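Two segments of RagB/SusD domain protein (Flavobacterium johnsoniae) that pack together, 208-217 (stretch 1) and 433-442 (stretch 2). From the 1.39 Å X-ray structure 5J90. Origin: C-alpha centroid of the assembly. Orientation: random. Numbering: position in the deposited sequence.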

# COMPACT_ATOMS: atom_id res chain seq x y z
N LEU A 208 -0.28 -20.59 8.57
CA LEU A 208 -1.57 -19.94 8.73
C LEU A 208 -1.44 -18.49 9.21
O LEU A 208 -2.14 -17.60 8.70
N ARG A 209 -0.53 -18.25 10.15
CA ARG A 209 -0.24 -16.88 10.58
C ARG A 209 0.21 -16.01 9.40
O ARG A 209 -0.29 -14.90 9.21
N LEU A 210 1.17 -16.52 8.63
CA LEU A 210 1.71 -15.74 7.51
C LEU A 210 0.66 -15.52 6.42
O LEU A 210 0.62 -14.46 5.78
N ALA A 211 -0.20 -16.52 6.22
CA ALA A 211 -1.29 -16.40 5.26
C ALA A 211 -2.27 -15.29 5.65
O ALA A 211 -2.62 -14.44 4.83
N MET A 212 -2.69 -15.25 6.91
CA MET A 212 -3.63 -14.22 7.32
C MET A 212 -2.99 -12.84 7.25
O MET A 212 -3.66 -11.86 6.94
N ARG A 213 -1.68 -12.77 7.53
CA ARG A 213 -0.98 -11.49 7.44
C ARG A 213 -1.18 -10.81 6.10
O ARG A 213 -1.27 -9.58 6.04
N ILE A 214 -1.22 -11.60 5.03
CA ILE A 214 -1.23 -11.03 3.68
C ILE A 214 -2.63 -10.94 3.07
O ILE A 214 -2.76 -10.69 1.87
N VAL A 215 -3.67 -11.10 3.88
CA VAL A 215 -5.02 -11.15 3.32
C VAL A 215 -5.48 -9.84 2.64
O VAL A 215 -6.31 -9.89 1.73
N LYS A 216 -4.96 -8.70 3.06
CA LYS A 216 -5.33 -7.43 2.42
C LYS A 216 -4.58 -7.18 1.13
O LYS A 216 -5.12 -6.60 0.19
N VAL A 217 -3.32 -7.61 1.05
CA VAL A 217 -2.51 -7.34 -0.13
C VAL A 217 -2.67 -8.43 -1.20
O VAL A 217 -2.65 -8.14 -2.40
N GLN A 433 5.42 -8.55 19.45
CA GLN A 433 5.67 -8.45 18.01
C GLN A 433 4.47 -8.91 17.18
O GLN A 433 4.04 -8.20 16.28
N GLU A 434 3.92 -10.08 17.49
CA GLU A 434 2.77 -10.55 16.74
C GLU A 434 1.57 -9.62 16.95
O GLU A 434 0.83 -9.35 16.01
N ALA A 435 1.38 -9.13 18.17
CA ALA A 435 0.28 -8.22 18.45
C ALA A 435 0.40 -6.92 17.65
O ALA A 435 -0.61 -6.40 17.16
N TRP A 436 1.62 -6.40 17.54
CA TRP A 436 1.88 -5.19 16.73
C TRP A 436 1.58 -5.44 15.25
O TRP A 436 0.97 -4.60 14.58
N SER A 437 2.00 -6.59 14.74
CA SER A 437 1.68 -6.92 13.35
C SER A 437 0.17 -7.05 13.11
O SER A 437 -0.36 -6.51 12.14
N ASP A 438 -0.52 -7.76 14.00
CA ASP A 438 -1.97 -7.90 13.89
C ASP A 438 -2.69 -6.56 14.02
O ASP A 438 -3.69 -6.31 13.33
N TYR A 439 -2.19 -5.67 14.88
CA TYR A 439 -2.78 -4.35 15.05
C TYR A 439 -2.60 -3.53 13.78
O TYR A 439 -3.52 -2.83 13.33
N ARG A 440 -1.41 -3.59 13.20
CA ARG A 440 -1.20 -2.86 11.94
C ARG A 440 -2.16 -3.36 10.87
O ARG A 440 -2.80 -2.57 10.17
N ARG A 441 -2.28 -4.68 10.73
CA ARG A 441 -3.16 -5.22 9.70
C ARG A 441 -4.64 -4.91 9.92
O ARG A 441 -5.32 -4.51 8.98
N THR A 442 -5.13 -5.10 11.14
CA THR A 442 -6.57 -5.08 11.39
C THR A 442 -7.08 -3.81 12.04
O THR A 442 -8.28 -3.51 11.96

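Arginines dominate this contact: R209, R213 and R441 carry much of the 460 Å² buried between the two stretches, and they are held by two acids, E434 and D438, and one water rather than by a greasy core. The helices 208-213 and 433-442 run in roughly the same direction, 29° apart, and their axes come no closer than 11.3 Å.

E434 points toward stretch 1 with chi1 t and chi2 p, and its carboxylate meets the R213 guanidinium in a two-pronged salt bridge: R213 NH1 donates to E434 OE1 at 2.8 Å and R213 NH2 to E434 OE2 at 2.8 Å, the second almost straight at 177°. The CA-to-CB bond of R213 points away from stretch 2, so its chain (t, p, p) has to curl back to bring the guanidinium there. S437, chi1 m, lies over one face of that group, with R213 CZ 3.6 Å from S437 CB.

R209 (t, t, m) leaves its helix sideways and approaches the same acid differently. R209 NE is 3.3 Å from E434 OE1, but the oxygen sits over the guanidinium face, so this salt bridge is charge attraction without an N-H directed at it; the R209 nitrogens find hydrogen bonds elsewhere in the structure.

R441 loses the largest area, 133 Å². It points toward stretch 1, extended through chi1 and chi2 (both t) before turning at chi3 p. Its CD packs against the end of the first helix, with R441 CD 3.4 Å from both M212 O and R213 O. M212 O lies over one face of the guanidinium; its 3.5 Å approach to R441 NE has too poor an angle for a hydrogen bond. The M212 side chain (t, p, p) touches through CG, 3.6 Å from R441 NH2, while its end leads away. V215 CG1, on a chi1 p side chain, comes within 3.6 Å of R441 NH1.

Within stretch 2, R441 NH2 forms a salt bridge with D438 OD1 at 3.1 Å. Water 1 joins this pair to R213: its O accepts from R213 NH2 and R441 NE, both 2.8 Å away, and donates to D438 OD1 at 2.6 Å. It thereby links R213 to an acid whose OD1 lies 4.6 Å from R213 NH2, beyond salt-bridge range.

Beyond the helix end, K216 (m, t, m, t) points toward stretch 2, and K216 NZ donates to R441 O at 2.9 Å.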

# COMPACT_ATOMS: atom_id res chain seq x y z
CB LEU A 208 -2.46 -20.77 9.68
CG LEU A 208 -3.88 -20.24 9.95
CD1 LEU A 208 -4.69 -20.14 8.65
CD2 LEU A 208 -4.59 -21.14 10.96
CB ARG A 209 0.84 -16.88 11.68
CG ARG A 209 1.33 -15.48 12.02
CD ARG A 209 2.57 -15.50 12.91
NE ARG A 209 2.23 -15.80 14.31
CZ ARG A 209 3.13 -15.85 15.28
NH1 ARG A 209 4.41 -15.63 15.00
NH2 ARG A 209 2.76 -16.12 16.52
CB LEU A 210 2.97 -16.40 6.94
CG LEU A 210 4.14 -16.51 7.92
CD1 LEU A 210 5.31 -17.23 7.25
CD2 LEU A 210 4.56 -15.16 8.47
CB ALA A 211 -2.00 -17.74 5.12
CB MET A 212 -4.19 -14.51 8.72
CG MET A 212 -5.56 -13.86 8.96
SD MET A 212 -6.87 -14.54 7.89
CE MET A 212 -6.96 -16.21 8.54
CB ARG A 213 0.53 -11.68 7.67
CG ARG A 213 1.29 -10.36 7.76
CD ARG A 213 1.33 -9.83 9.20
NE ARG A 213 2.33 -10.56 9.98
CZ ARG A 213 2.09 -11.22 11.11
NH1 ARG A 213 3.09 -11.86 11.71
NH2 ARG A 213 0.88 -11.24 11.68
CB ILE A 214 -0.25 -11.78 2.74
CG1 ILE A 214 -0.72 -13.21 2.45
CG2 ILE A 214 1.16 -11.77 3.33
CD1 ILE A 214 0.06 -13.89 1.33
CB VAL A 215 -6.05 -11.63 4.37
CG1 VAL A 215 -6.32 -10.55 5.42
CG2 VAL A 215 -7.35 -12.06 3.69
CB LYS A 216 -5.18 -6.22 3.37
CG LYS A 216 -5.96 -6.38 4.68
CD LYS A 216 -6.38 -5.06 5.34
CE LYS A 216 -5.21 -4.19 5.68
NZ LYS A 216 -5.66 -3.02 6.52
CB VAL A 217 -1.02 -7.12 0.25
CG1 VAL A 217 -0.37 -8.40 0.74
CG2 VAL A 217 -0.23 -6.55 -0.93
CB GLN A 433 6.95 -9.21 17.64
CG GLN A 433 7.27 -9.22 16.14
CD GLN A 433 7.63 -7.86 15.57
OE1 GLN A 433 8.05 -6.94 16.29
NE2 GLN A 433 7.48 -7.72 14.26
CB GLU A 434 2.42 -11.98 17.15
CG GLU A 434 1.29 -12.60 16.32
CD GLU A 434 1.55 -12.57 14.82
OE1 GLU A 434 2.71 -12.51 14.38
OE2 GLU A 434 0.56 -12.64 14.06
CB ALA A 435 0.19 -7.92 19.96
CB TRP A 436 3.33 -4.72 16.94
CG TRP A 436 3.76 -3.54 16.10
CD1 TRP A 436 3.10 -2.35 15.93
CD2 TRP A 436 4.98 -3.42 15.36
NE1 TRP A 436 3.82 -1.51 15.11
CE2 TRP A 436 4.99 -2.15 14.75
CE3 TRP A 436 6.07 -4.28 15.16
CZ2 TRP A 436 6.04 -1.72 13.94
CZ3 TRP A 436 7.12 -3.85 14.35
CH2 TRP A 436 7.09 -2.57 13.76
CB SER A 437 2.43 -8.18 12.92
OG SER A 437 3.83 -7.92 12.94
CB ASP A 438 -2.47 -8.87 14.96
CG ASP A 438 -3.29 -10.02 14.40
OD1 ASP A 438 -3.31 -10.28 13.18
OD2 ASP A 438 -3.94 -10.68 15.24
CB TYR A 439 -2.18 -3.60 16.24
CG TYR A 439 -2.68 -2.18 16.30
CD1 TYR A 439 -3.91 -1.87 16.87
CD2 TYR A 439 -1.93 -1.14 15.75
CE1 TYR A 439 -4.37 -0.57 16.91
CE2 TYR A 439 -2.39 0.17 15.77
CZ TYR A 439 -3.61 0.45 16.36
OH TYR A 439 -4.07 1.75 16.39
CB ARG A 440 0.27 -2.98 11.50
CG ARG A 440 1.22 -2.10 12.31
CD ARG A 440 2.68 -2.28 11.89
NE ARG A 440 3.21 -3.58 12.30
CZ ARG A 440 4.30 -4.13 11.77
NH1 ARG A 440 4.95 -3.51 10.79
NH2 ARG A 440 4.72 -5.32 12.20
CB ARG A 441 -2.97 -6.73 9.56
CG ARG A 441 -3.88 -7.34 8.50
CD ARG A 441 -3.62 -8.81 8.33
NE ARG A 441 -3.94 -9.59 9.53
CZ ARG A 441 -5.13 -10.12 9.79
NH1 ARG A 441 -6.15 -9.96 8.95
NH2 ARG A 441 -5.30 -10.82 10.90
CB THR A 442 -7.02 -6.25 12.29
OG1 THR A 442 -6.50 -6.07 13.62
CG2 THR A 442 -6.56 -7.59 11.73
O HOH W 1 -1.82 -10.68 11.03